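Side-chain contacts in CARDB domain-containing protein (Pyrococcus furiosus, PDB 3IDU), which is of unknown function but carries, in this fragment, an all-beta CARDB domain that binds two manganese ions: residues Tyr37-Lys42 against Ile92-Asp97; Ile47-Thr52 against Asn100-Leu105; Lys53-Val56 against Thr61-Lys64; Trp66-Gly71 against Lys76-Asn81. All blocks are in the same frame, centred on the assembly; numbering follows the deposited sequence.

Contact 1: Tyr37-Lys42 against Ile92-Asp97; sequences YEVHVK and INATVD. With MN (manganese (II) ion), chain D.
V41 and V96 meet through a single methyl each, and the very next residue, D97, turns from this greasy core to hold a manganese ion. The touch is V41 CG2 against V96 CG2 at 4.1 Å, with the two side chains crossing at about a right angle. In V41 a chi1 of 64° sets CG1 between the backbone N and the carbonyl carbon and so puts CG2 anti to that N, aimed at the opposing strand; V96 is turned the same way. Two residues back, V39 CG1 faces A94 CB at 4.3 Å, the alanine offering its single methyl. No hydrogen bond links the segments, so the contact is purely apolar, and short branched or single-methyl side chains suit two strands whose facing CA atoms stand well apart (V39 CA to A94 CA 7.4 Å).

Past V96 the chain ends its strand at D97, whose backbone takes a left-handed conformation. Its OD2 binds the manganese at 2.3 Å, and water 1, also on the metal, donates to D97 O at 2.7 Å. One residue thus grips the ion directly and, through its carbonyl, steadies a second ligand. OD1 accepts from T101 N, which limits rotation of the carboxylate, while N100, V102, E104 and E107 supply the remaining ligands.

The touching residues are buried near the centre of the chain. Strand 35-43 belongs to the three-stranded sheet, between 19-24 and 75-82; strand 88-96 lies in the other sheet, flanked by 49-58 and 111-118, and I23 and V21 of strand 19-24 pack on A94 and V96 respectively.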
loop_
_atom_site.group_PDB
_atom_site.type_symbol
_atom_site.label_atom_id
_atom_site.label_comp_id
_atom_site.label_asym_id
_atom_site.label_seq_id
_atom_site.Cartn_x
_atom_site.Cartn_y
_atom_site.Cartn_z
ATOM N N TYR A 37 -0.254 -3.609 -10.976
ATOM C CA TYR A 37 0.233 -2.691 -9.952
ATOM C C TYR A 37 0.848 -3.449 -8.794
ATOM O O TYR A 37 0.593 -4.636 -8.615
ATOM C CB TYR A 37 -0.900 -1.809 -9.422
ATOM C CG TYR A 37 -1.413 -0.802 -10.422
ATOM C CD1 TYR A 37 -2.350 -1.162 -11.391
ATOM C CD2 TYR A 37 -0.936 0.506 -10.420
ATOM C CE1 TYR A 37 -2.800 -0.236 -12.335
ATOM C CE2 TYR A 37 -1.376 1.436 -11.356
ATOM C CZ TYR A 37 -2.305 1.060 -12.310
ATOM O OH TYR A 37 -2.727 1.978 -13.243
ATOM N N GLU A 38 1.669 -2.760 -8.012
ATOM C CA GLU A 38 2.298 -3.387 -6.862
ATOM C C GLU A 38 2.091 -2.542 -5.620
ATOM O O GLU A 38 2.228 -1.318 -5.652
ATOM C CB GLU A 38 3.801 -3.572 -7.090
ATOM C CG GLU A 38 4.161 -4.324 -8.360
ATOM C CD GLU A 38 5.642 -4.627 -8.451
ATOM O OE1 GLU A 38 6.454 -3.705 -8.221
ATOM O OE2 GLU A 38 5.997 -5.784 -8.759
ATOM N N VAL A 39 1.743 -3.206 -4.526
ATOM C CA VAL A 39 1.558 -2.522 -3.260
ATOM C C VAL A 39 2.743 -2.950 -2.403
ATOM O O VAL A 39 2.899 -4.130 -2.098
ATOM C CB VAL A 39 0.241 -2.938 -2.576
ATOM C CG1 VAL A 39 0.121 -2.242 -1.229
ATOM C CG2 VAL A 39 -0.950 -2.568 -3.467
ATOM N N HIS A 40 3.597 -1.992 -2.057
ATOM C CA HIS A 40 4.769 -2.264 -1.234
ATOM C C HIS A 40 4.435 -1.959 0.224
ATOM O O HIS A 40 4.257 -0.801 0.594
ATOM C CB HIS A 40 5.951 -1.399 -1.689
ATOM C CG HIS A 40 6.471 -1.755 -3.048
ATOM N ND1 HIS A 40 7.773 -2.149 -3.266
ATOM C CD2 HIS A 40 5.854 -1.811 -4.253
ATOM C CE1 HIS A 40 7.936 -2.435 -4.546
ATOM N NE2 HIS A 40 6.786 -2.239 -5.166
ATOM N N VAL A 41 4.338 -3.003 1.041
ATOM C CA VAL A 41 4.019 -2.836 2.458
ATOM C C VAL A 41 5.282 -3.129 3.261
ATOM O O VAL A 41 5.921 -4.167 3.078
ATOM C CB VAL A 41 2.860 -3.779 2.884
ATOM C CG1 VAL A 41 3.283 -5.233 2.745
ATOM C CG2 VAL A 41 2.428 -3.473 4.310
ATOM N N LYS A 42 5.653 -2.205 4.144
ATOM C CA LYS A 42 6.864 -2.383 4.932
ATOM C C LYS A 42 6.646 -2.169 6.419
ATOM O O LYS A 42 5.707 -1.489 6.831
ATOM C CB LYS A 42 7.936 -1.401 4.445
ATOM C CG LYS A 42 8.022 -1.311 2.926
ATOM C CD LYS A 42 8.882 -0.153 2.445
ATOM C CE LYS A 42 10.365 -0.439 2.611
ATOM N NZ LYS A 42 11.206 0.595 1.923
ATOM N N ILE A 92 -6.128 5.780 -6.847
ATOM C CA ILE A 92 -5.934 4.502 -6.172
ATOM C C ILE A 92 -5.408 4.789 -4.769
ATOM O O ILE A 92 -4.469 5.565 -4.600
ATOM C CB ILE A 92 -4.894 3.599 -6.902
ATOM C CG1 ILE A 92 -5.413 3.181 -8.283
ATOM C CG2 ILE A 92 -4.654 2.322 -6.100
ATOM C CD1 ILE A 92 -5.677 4.320 -9.229
ATOM N N ASN A 93 -6.030 4.180 -3.766
ATOM C CA ASN A 93 -5.596 4.349 -2.392
ATOM C C ASN A 93 -5.238 2.982 -1.846
ATOM O O ASN A 93 -5.861 1.982 -2.190
ATOM C CB ASN A 93 -6.701 4.951 -1.507
ATOM C CG ASN A 93 -6.834 6.458 -1.663
ATOM O OD1 ASN A 93 -7.872 6.957 -2.092
ATOM N ND2 ASN A 93 -5.782 7.187 -1.308
ATOM N N ALA A 94 -4.214 2.944 -1.003
ATOM C CA ALA A 94 -3.798 1.705 -0.376
ATOM C C ALA A 94 -3.662 2.032 1.101
ATOM O O ALA A 94 -3.135 3.084 1.463
ATOM C CB ALA A 94 -2.469 1.235 -0.947
ATOM N N THR A 95 -4.163 1.152 1.956
ATOM C CA THR A 95 -4.076 1.387 3.390
ATOM C C THR A 95 -3.606 0.143 4.120
ATOM O O THR A 95 -3.835 -0.980 3.671
ATOM C CB THR A 95 -5.442 1.778 3.992
ATOM O OG1 THR A 95 -6.312 0.636 3.991
ATOM C CG2 THR A 95 -6.089 2.892 3.178
ATOM N N VAL A 96 -2.944 0.349 5.250
ATOM C CA VAL A 96 -2.495 -0.764 6.066
ATOM C C VAL A 96 -2.908 -0.430 7.500
ATOM O O VAL A 96 -2.781 0.708 7.949
ATOM C CB VAL A 96 -0.972 -1.004 5.926
ATOM C CG1 VAL A 96 -0.192 0.230 6.348
ATOM C CG2 VAL A 96 -0.564 -2.213 6.756
ATOM N N ASP A 97 -3.430 -1.436 8.196
ATOM C CA ASP A 97 -3.943 -1.281 9.552
ATOM C C ASP A 97 -4.898 -0.100 9.629
ATOM O O ASP A 97 -4.798 0.740 10.522
ATOM C CB ASP A 97 -2.835 -1.088 10.588
ATOM C CG ASP A 97 -3.380 -1.120 12.008
ATOM O OD1 ASP A 97 -4.369 -1.850 12.227
ATOM O OD2 ASP A 97 -2.831 -0.440 12.901
HETATM MN MN MN D . -1.619 1.372 13.501
HETATM O O HOH W 1 -3.063 2.243 11.890
#

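Contact 2: Ile47-Thr52 against Asn100-Leu105; sequences IGVPST and NTVVEL. With MN (manganese (II) ion), chain D; MN (manganese (II) ion), chain C.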
loop_
_atom_site.group_PDB
_atom_site.type_symbol
_atom_site.label_atom_id
_atom_site.label_comp_id
_atom_site.label_asym_id
_atom_site.label_seq_id
_atom_site.Cartn_x
_atom_site.Cartn_y
_atom_site.Cartn_z
ATOM N N ILE A 47 9.837 -4.302 15.914
ATOM C CA ILE A 47 8.908 -5.296 16.440
ATOM C C ILE A 47 8.073 -5.772 15.263
ATOM O O ILE A 47 7.657 -4.968 14.432
ATOM C CB ILE A 47 7.983 -4.692 17.514
ATOM C CG1 ILE A 47 8.819 -4.177 18.684
ATOM C CG2 ILE A 47 6.979 -5.734 17.982
ATOM C CD1 ILE A 47 9.611 -5.248 19.403
ATOM N N GLY A 48 7.851 -7.078 15.180
ATOM C CA GLY A 48 7.078 -7.614 14.075
ATOM C C GLY A 48 5.576 -7.434 14.204
ATOM O O GLY A 48 5.059 -7.053 15.260
ATOM N N VAL A 49 4.880 -7.713 13.106
ATOM C CA VAL A 49 3.432 -7.613 13.035
ATOM C C VAL A 49 2.898 -8.939 12.518
ATOM O O VAL A 49 2.917 -9.198 11.320
ATOM C CB VAL A 49 3.001 -6.489 12.074
ATOM C CG1 VAL A 49 1.486 -6.437 11.982
ATOM C CG2 VAL A 49 3.555 -5.148 12.579
ATOM N N PRO A 50 2.426 -9.805 13.425
ATOM C CA PRO A 50 1.887 -11.118 13.058
ATOM C C PRO A 50 0.736 -11.070 12.066
ATOM O O PRO A 50 0.604 -11.948 11.212
ATOM C CB PRO A 50 1.461 -11.702 14.405
ATOM C CG PRO A 50 2.440 -11.093 15.358
ATOM C CD PRO A 50 2.508 -9.657 14.888
ATOM N N SER A 51 -0.098 -10.040 12.168
ATOM C CA SER A 51 -1.242 -9.931 11.276
ATOM C C SER A 51 -1.828 -8.528 11.175
ATOM O O SER A 51 -2.120 -7.895 12.184
ATOM C CB SER A 51 -2.350 -10.888 11.734
ATOM O OG SER A 51 -3.435 -10.889 10.815
ATOM N N THR A 52 -1.984 -8.046 9.948
ATOM C CA THR A 52 -2.590 -6.746 9.712
ATOM C C THR A 52 -3.235 -6.773 8.339
ATOM O O THR A 52 -2.863 -7.571 7.473
ATOM C CB THR A 52 -1.578 -5.581 9.781
ATOM O OG1 THR A 52 -2.294 -4.335 9.775
ATOM C CG2 THR A 52 -0.636 -5.610 8.593
ATOM N N ASN A 100 -6.565 0.507 12.730
ATOM C CA ASN A 100 -5.590 0.860 13.749
ATOM C C ASN A 100 -5.630 -0.031 14.981
ATOM O O ASN A 100 -5.965 0.403 16.087
ATOM C CB ASN A 100 -5.734 2.325 14.152
ATOM C CG ASN A 100 -4.614 2.779 15.068
ATOM O OD1 ASN A 100 -3.463 2.313 14.953
ATOM N ND2 ASN A 100 -4.932 3.697 15.973
ATOM N N THR A 101 -5.275 -1.291 14.769
ATOM C CA THR A 101 -5.233 -2.268 15.845
ATOM C C THR A 101 -3.774 -2.540 16.216
ATOM O O THR A 101 -3.486 -3.355 17.093
ATOM C CB THR A 101 -5.925 -3.583 15.424
ATOM O OG1 THR A 101 -5.360 -4.053 14.195
ATOM C CG2 THR A 101 -7.421 -3.355 15.229
ATOM N N VAL A 102 -2.858 -1.842 15.547
ATOM C CA VAL A 102 -1.428 -1.996 15.803
ATOM C C VAL A 102 -0.812 -0.658 16.209
ATOM O O VAL A 102 -0.867 0.298 15.446
ATOM C CB VAL A 102 -0.679 -2.504 14.544
ATOM C CG1 VAL A 102 0.792 -2.713 14.862
ATOM C CG2 VAL A 102 -1.308 -3.797 14.045
ATOM N N VAL A 103 -0.248 -0.587 17.415
ATOM C CA VAL A 103 0.390 0.649 17.878
ATOM C C VAL A 103 1.728 0.762 17.168
ATOM O O VAL A 103 2.571 -0.117 17.298
ATOM C CB VAL A 103 0.612 0.632 19.406
ATOM C CG1 VAL A 103 1.417 1.866 19.838
ATOM C CG2 VAL A 103 -0.739 0.628 20.113
ATOM N N GLU A 104 1.918 1.846 16.418
ATOM C CA GLU A 104 3.151 2.047 15.663
ATOM C C GLU A 104 3.837 3.360 15.986
ATOM O O GLU A 104 3.299 4.216 16.691
ATOM C CB GLU A 104 2.870 2.068 14.161
ATOM C CG GLU A 104 2.022 0.938 13.614
ATOM C CD GLU A 104 1.340 1.340 12.317
ATOM O OE1 GLU A 104 2.025 1.871 11.422
ATOM O OE2 GLU A 104 0.119 1.131 12.189
ATOM N N LEU A 105 5.024 3.514 15.415
ATOM C CA LEU A 105 5.810 4.727 15.577
ATOM C C LEU A 105 5.113 5.878 14.851
ATOM O O LEU A 105 5.296 7.043 15.200
ATOM C CB LEU A 105 7.199 4.536 14.968
ATOM C CG LEU A 105 8.053 3.389 15.502
ATOM C CD1 LEU A 105 9.261 3.201 14.598
ATOM C CD2 LEU A 105 8.487 3.688 16.931
HETATM MN MN MN D . -1.619 1.372 13.501
HETATM MN MN MN C . 2.724 3.545 10.092
HETATM O O HOH W 2 -4.428 -4.535 11.623
HETATM O O HOH W 1 -3.063 2.243 11.890
#
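V102 is the hub of the contact, its two methyls dividing the opposing segment between them. V102 CG1, placed anti to the backbone N (chi1 -177°), meets V49 CG2 at 4.3 Å, while V102 CG2 comes within 4.4 Å of T52 OG1. A branched, apolar residue suits this place because it can reach a valine and a threonine at once. The same T52 hydroxyl shares water 2 with T101 OG1, 2.8 Å from each oxygen, and so ties strand to loop without a direct bond.

Behind this apolar touch the same loop wraps one manganese. V102 O binds it at 2.4 Å, so the residue that packs with its side chain coordinates with its backbone. N100 OD1 is a ligand at 2.5 Å, its neutral amide offering an oxygen without adding charge. The carboxylate of E104 spans both ions, OE2 to this manganese and OE1 to the second, each at 2.2 Å; the metals probably offset much of its negative charge and leave it little freedom to turn. D97, E107 and water 1 bring the first ion to six ligands, and D18, L19, N106, N109 and N110 complete the second.

Farther out, T52 and V49 both pack on L19, and T52 also touches D97, so the strand backs residues of both sites. The arrangement is a carboxylate-bridged dinuclear manganese site at one end of the CARDB beta sandwich, built mainly from the loop between strands 88-96 and 111-118, with D18 and L19 joining from the start of strand 19-24.

Contact 3: Lys53-Val56 against Thr61-Lys64; sequences KVRV and TLYK
V56 and K64 form an antiparallel hydrogen-bonded pair where the hairpin of strands 49-58 and 61-70 begins to zip up, in the five-stranded sheet of the domain. V56 N gives its hydrogen to K64 O at 2.9 Å. In return V56 O takes two donors: Y63 N at 2.7 Å, in the carbonyl plane, and the longer K64 N at 3.3 Å, tilted 23° from that plane. Two residues thus face one, which is a classic beta bulge, and the short segments run at 114° to each other instead of lying flat alongside.

The side chains pack around this kink. L62 CD1 reaches back to V56 O at 3.6 Å and to R55 CB at 3.8 Å; with CG anti to the backbone N (chi1 -175°), the leucine lays a methyl against the aliphatic base of the arginine. V56 CG1 lies 4.3 Å from Y63 CB and at the edge of the Y63 ring, near its plane, so that a branch of the valine fills the position beside the ring. The long polar residues serve other partners: R55 NH2 makes a salt bridge with E99, Y63 OH bonds to N81 O, and K64 NZ bonds to T79 O, the last two reaching across to strand 75-82.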
loop_
_atom_site.group_PDB
_atom_site.type_symbol
_atom_site.label_atom_id
_atom_site.label_comp_id
_atom_site.label_asym_id
_atom_site.label_seq_id
_atom_site.Cartn_x
_atom_site.Cartn_y
_atom_site.Cartn_z
ATOM N N LYS A 53 -4.220 -5.908 8.145
ATOM C CA LYS A 53 -4.930 -5.865 6.881
ATOM C C LYS A 53 -4.451 -4.765 5.944
ATOM O O LYS A 53 -4.162 -3.645 6.366
ATOM C CB LYS A 53 -6.432 -5.706 7.143
ATOM C CG LYS A 53 -7.043 -6.842 7.965
ATOM C CD LYS A 53 -8.542 -6.656 8.156
ATOM C CE LYS A 53 -9.161 -7.810 8.938
ATOM N NZ LYS A 53 -10.632 -7.639 9.141
ATOM N N VAL A 54 -4.364 -5.108 4.667
ATOM C CA VAL A 54 -3.969 -4.163 3.638
ATOM C C VAL A 54 -5.170 -4.105 2.693
ATOM O O VAL A 54 -5.771 -5.136 2.371
ATOM C CB VAL A 54 -2.713 -4.643 2.867
ATOM C CG1 VAL A 54 -2.373 -3.661 1.748
ATOM C CG2 VAL A 54 -1.538 -4.767 3.829
ATOM N N ARG A 55 -5.524 -2.899 2.268
ATOM C CA ARG A 55 -6.658 -2.712 1.385
ATOM C C ARG A 55 -6.319 -1.751 0.259
ATOM O O ARG A 55 -5.559 -0.794 0.442
ATOM C CB ARG A 55 -7.860 -2.162 2.174
ATOM C CG ARG A 55 -8.318 -3.024 3.359
ATOM C CD ARG A 55 -9.514 -2.389 4.071
ATOM N NE ARG A 55 -10.038 -3.175 5.193
ATOM C CZ ARG A 55 -9.492 -3.230 6.407
ATOM N NH1 ARG A 55 -8.390 -2.549 6.680
ATOM N NH2 ARG A 55 -10.065 -3.953 7.362
ATOM N N VAL A 56 -6.872 -2.029 -0.917
ATOM C CA VAL A 56 -6.682 -1.172 -2.079
ATOM C C VAL A 56 -8.066 -0.694 -2.502
ATOM O O VAL A 56 -9.011 -1.477 -2.586
ATOM C CB VAL A 56 -5.992 -1.920 -3.253
ATOM C CG1 VAL A 56 -6.196 -1.150 -4.558
ATOM C CG2 VAL A 56 -4.504 -2.045 -2.975
ATOM N N THR A 61 -13.849 3.160 -3.656
ATOM C CA THR A 61 -14.520 1.874 -3.515
ATOM C C THR A 61 -13.486 0.759 -3.367
ATOM O O THR A 61 -12.545 0.671 -4.149
ATOM C CB THR A 61 -15.431 1.595 -4.727
ATOM O OG1 THR A 61 -16.453 2.601 -4.790
ATOM C CG2 THR A 61 -16.084 0.221 -4.604
ATOM N N LEU A 62 -13.667 -0.078 -2.352
ATOM C CA LEU A 62 -12.746 -1.174 -2.092
ATOM C C LEU A 62 -12.611 -2.073 -3.309
ATOM O O LEU A 62 -13.604 -2.426 -3.953
ATOM C CB LEU A 62 -13.226 -1.992 -0.886
ATOM C CG LEU A 62 -12.332 -3.131 -0.369
ATOM C CD1 LEU A 62 -11.022 -2.570 0.153
ATOM C CD2 LEU A 62 -13.057 -3.895 0.724
ATOM N N TYR A 63 -11.372 -2.439 -3.614
ATOM C CA TYR A 63 -11.083 -3.296 -4.751
ATOM C C TYR A 63 -10.506 -4.639 -4.320
ATOM O O TYR A 63 -10.989 -5.688 -4.732
ATOM C CB TYR A 63 -10.104 -2.599 -5.700
ATOM C CG TYR A 63 -9.799 -3.407 -6.941
ATOM C CD1 TYR A 63 -8.503 -3.843 -7.214
ATOM C CD2 TYR A 63 -10.810 -3.743 -7.840
ATOM C CE1 TYR A 63 -8.220 -4.591 -8.353
ATOM C CE2 TYR A 63 -10.539 -4.491 -8.980
ATOM C CZ TYR A 63 -9.243 -4.912 -9.231
ATOM O OH TYR A 63 -8.978 -5.652 -10.359
ATOM N N LYS A 64 -9.474 -4.618 -3.484
ATOM C CA LYS A 64 -8.875 -5.875 -3.061
ATOM C C LYS A 64 -8.364 -5.789 -1.635
ATOM O O LYS A 64 -8.000 -4.715 -1.158
ATOM C CB LYS A 64 -7.731 -6.248 -4.009
ATOM C CG LYS A 64 -7.199 -7.665 -3.853
ATOM C CD LYS A 64 -6.150 -7.957 -4.916
ATOM C CE LYS A 64 -5.577 -9.360 -4.777
ATOM N NZ LYS A 64 -4.529 -9.637 -5.802
#

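Contact 4: Trp66-Gly71 against Lys76-Asn81; sequences WTVSLG and KVLTFN
The indole of W66 has the methyl L78 CD1 on one face, 3.8 Å from the centroid of the five-membered ring and 18° off its normal, a CH-pi contact. At the rim T79 O lies in the ring plane, 3.4 Å from W66 CZ2, and F80 CD1 sits at the edge, 3.9 Å from W66 CH2. V54 and V56 of strand 49-58 touch the indole too. With CG anti to the carbonyl carbon (chi1 -65°), the tryptophan is thrown out along the facing strand, and its length lets one side chain meet three residues in a row. With an alanine here, L78 and F80 would probably lose their aromatic partner, and a gap would be likely to open between the sheets.

L78 has a second use: its CD2 meets V68 CG1 tip to tip at 4.0 Å. Toward the other end K76 runs extended past L70, whose CD2 lies 3.6 Å from K76 CG, and its ammonium donates to S69 O at 2.8 Å, tilted from the carbonyl plane.

The strands run antiparallel, their axes 9.5 Å apart, with no backbone hydrogen bonds between them: this is face-to-face packing of two sheets. Its chemistry is graded, aromatic and aliphatic around W66, then closed by a lysine whose alkyl chain covers leucine while its charge finds a backbone carbonyl.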
loop_
_atom_site.group_PDB
_atom_site.type_symbol
_atom_site.label_atom_id
_atom_site.label_comp_id
_atom_site.label_asym_id
_atom_site.label_seq_id
_atom_site.Cartn_x
_atom_site.Cartn_y
_atom_site.Cartn_z
ATOM N N TRP A 66 -5.973 -7.868 1.573
ATOM C CA TRP A 66 -4.949 -8.836 1.946
ATOM C C TRP A 66 -4.797 -8.832 3.455
ATOM O O TRP A 66 -5.088 -7.841 4.123
ATOM C CB TRP A 66 -3.586 -8.435 1.387
ATOM C CG TRP A 66 -3.431 -8.424 -0.089
ATOM C CD1 TRP A 66 -2.896 -9.415 -0.860
ATOM C CD2 TRP A 66 -3.696 -7.330 -0.968
ATOM N NE1 TRP A 66 -2.800 -9.000 -2.164
ATOM C CE2 TRP A 66 -3.288 -7.724 -2.260
ATOM C CE3 TRP A 66 -4.240 -6.050 -0.790
ATOM C CZ2 TRP A 66 -3.399 -6.883 -3.371
ATOM C CZ3 TRP A 66 -4.352 -5.215 -1.890
ATOM C CH2 TRP A 66 -3.933 -5.637 -3.168
ATOM N N THR A 67 -4.311 -9.947 3.979
ATOM C CA THR A 67 -4.029 -10.086 5.398
ATOM C C THR A 67 -2.568 -10.513 5.374
ATOM O O THR A 67 -2.253 -11.601 4.890
ATOM C CB THR A 67 -4.888 -11.199 6.038
ATOM O OG1 THR A 67 -6.243 -10.750 6.157
ATOM C CG2 THR A 67 -4.355 -11.572 7.412
ATOM N N VAL A 68 -1.668 -9.665 5.867
ATOM C CA VAL A 68 -0.255 -10.016 5.830
ATOM C C VAL A 68 0.455 -9.913 7.166
ATOM O O VAL A 68 -0.057 -9.328 8.118
ATOM C CB VAL A 68 0.527 -9.137 4.825
ATOM C CG1 VAL A 68 -0.150 -9.171 3.468
ATOM C CG2 VAL A 68 0.637 -7.720 5.344
ATOM N N SER A 69 1.636 -10.519 7.219
ATOM C CA SER A 69 2.466 -10.480 8.405
ATOM C C SER A 69 3.768 -9.842 7.962
ATOM O O SER A 69 4.169 -9.981 6.806
ATOM C CB SER A 69 2.734 -11.889 8.939
ATOM O OG SER A 69 3.439 -12.660 7.981
ATOM N N LEU A 70 4.422 -9.118 8.866
ATOM C CA LEU A 70 5.686 -8.474 8.538
ATOM C C LEU A 70 6.600 -8.442 9.738
ATOM O O LEU A 70 6.268 -7.858 10.771
ATOM C CB LEU A 70 5.462 -7.041 8.052
ATOM C CG LEU A 70 4.802 -6.862 6.686
ATOM C CD1 LEU A 70 4.383 -5.403 6.536
ATOM C CD2 LEU A 70 5.752 -7.274 5.577
ATOM N N GLY A 71 7.752 -9.082 9.598
ATOM C CA GLY A 71 8.710 -9.089 10.682
ATOM C C GLY A 71 9.382 -7.732 10.739
ATOM O O GLY A 71 9.121 -6.867 9.898
ATOM N N LYS A 76 7.084 -6.477 1.884
ATOM C CA LYS A 76 6.433 -7.440 1.011
ATOM C C LYS A 76 5.789 -6.693 -0.140
ATOM O O LYS A 76 5.319 -5.563 0.019
ATOM C CB LYS A 76 5.384 -8.251 1.775
ATOM C CG LYS A 76 5.981 -9.315 2.680
ATOM C CD LYS A 76 4.915 -10.138 3.400
ATOM C CE LYS A 76 5.568 -11.258 4.201
ATOM N NZ LYS A 76 4.598 -12.052 5.003
ATOM N N VAL A 77 5.796 -7.325 -1.308
ATOM C CA VAL A 77 5.209 -6.739 -2.496
ATOM C C VAL A 77 3.944 -7.508 -2.832
ATOM O O VAL A 77 3.980 -8.704 -3.131
ATOM C CB VAL A 77 6.180 -6.796 -3.702
ATOM C CG1 VAL A 77 5.532 -6.154 -4.926
ATOM C CG2 VAL A 77 7.475 -6.076 -3.357
ATOM N N LEU A 78 2.819 -6.813 -2.740
ATOM C CA LEU A 78 1.520 -7.396 -3.035
ATOM C C LEU A 78 1.161 -6.940 -4.435
ATOM O O LEU A 78 1.445 -5.806 -4.814
ATOM C CB LEU A 78 0.479 -6.883 -2.042
ATOM C CG LEU A 78 0.833 -7.025 -0.560
ATOM C CD1 LEU A 78 -0.333 -6.520 0.273
ATOM C CD2 LEU A 78 1.139 -8.478 -0.232
ATOM N N THR A 79 0.541 -7.811 -5.214
ATOM C CA THR A 79 0.187 -7.430 -6.567
ATOM C C THR A 79 -1.297 -7.565 -6.837
ATOM O O THR A 79 -2.006 -8.303 -6.152
ATOM C CB THR A 79 0.937 -8.290 -7.597
ATOM O OG1 THR A 79 0.567 -9.663 -7.424
ATOM C CG2 THR A 79 2.440 -8.144 -7.420
ATOM N N PHE A 80 -1.762 -6.828 -7.832
ATOM C CA PHE A 80 -3.156 -6.890 -8.242
ATOM C C PHE A 80 -3.259 -6.352 -9.658
ATOM O O PHE A 80 -2.585 -5.383 -10.019
ATOM C CB PHE A 80 -4.064 -6.090 -7.289
ATOM C CG PHE A 80 -3.878 -4.597 -7.360
ATOM C CD1 PHE A 80 -2.940 -3.959 -6.553
ATOM C CD2 PHE A 80 -4.657 -3.826 -8.225
ATOM C CE1 PHE A 80 -2.780 -2.573 -6.602
ATOM C CE2 PHE A 80 -4.505 -2.441 -8.284
ATOM C CZ PHE A 80 -3.565 -1.812 -7.470
ATOM N N ASN A 81 -4.083 -7.003 -10.469
ATOM C CA ASN A 81 -4.273 -6.569 -11.845
ATOM C C ASN A 81 -5.552 -5.758 -11.931
ATOM O O ASN A 81 -6.488 -5.970 -11.162
ATOM C CB ASN A 81 -4.367 -7.771 -12.789
ATOM C CG ASN A 81 -3.155 -8.681 -12.702
ATOM O OD1 ASN A 81 -2.021 -8.218 -12.540
ATOM N ND2 ASN A 81 -3.386 -9.984 -12.825
#

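How the contacts relate
All four contacts lie in one CARDB beta sandwich. Contacts 1 and 4 each join the three-stranded sheet to the five-stranded one; contact 3 lies within the larger sheet, and contact 2 ties its strand 49-58 to the metal-binding loop. Centres of contacts 1 and 3, and of 1 and 4, are about 8 Å apart, whereas contact 2 stands about 15 Å from contact 1 and 18 Å from contact 3. Along the chain contacts 3 and 4 follow in series, nested inside the loops closed by contacts 1 and 2, which cross. D97 joins contacts 1 and 2 through a shared manganese, so the core continues directly into the metal site.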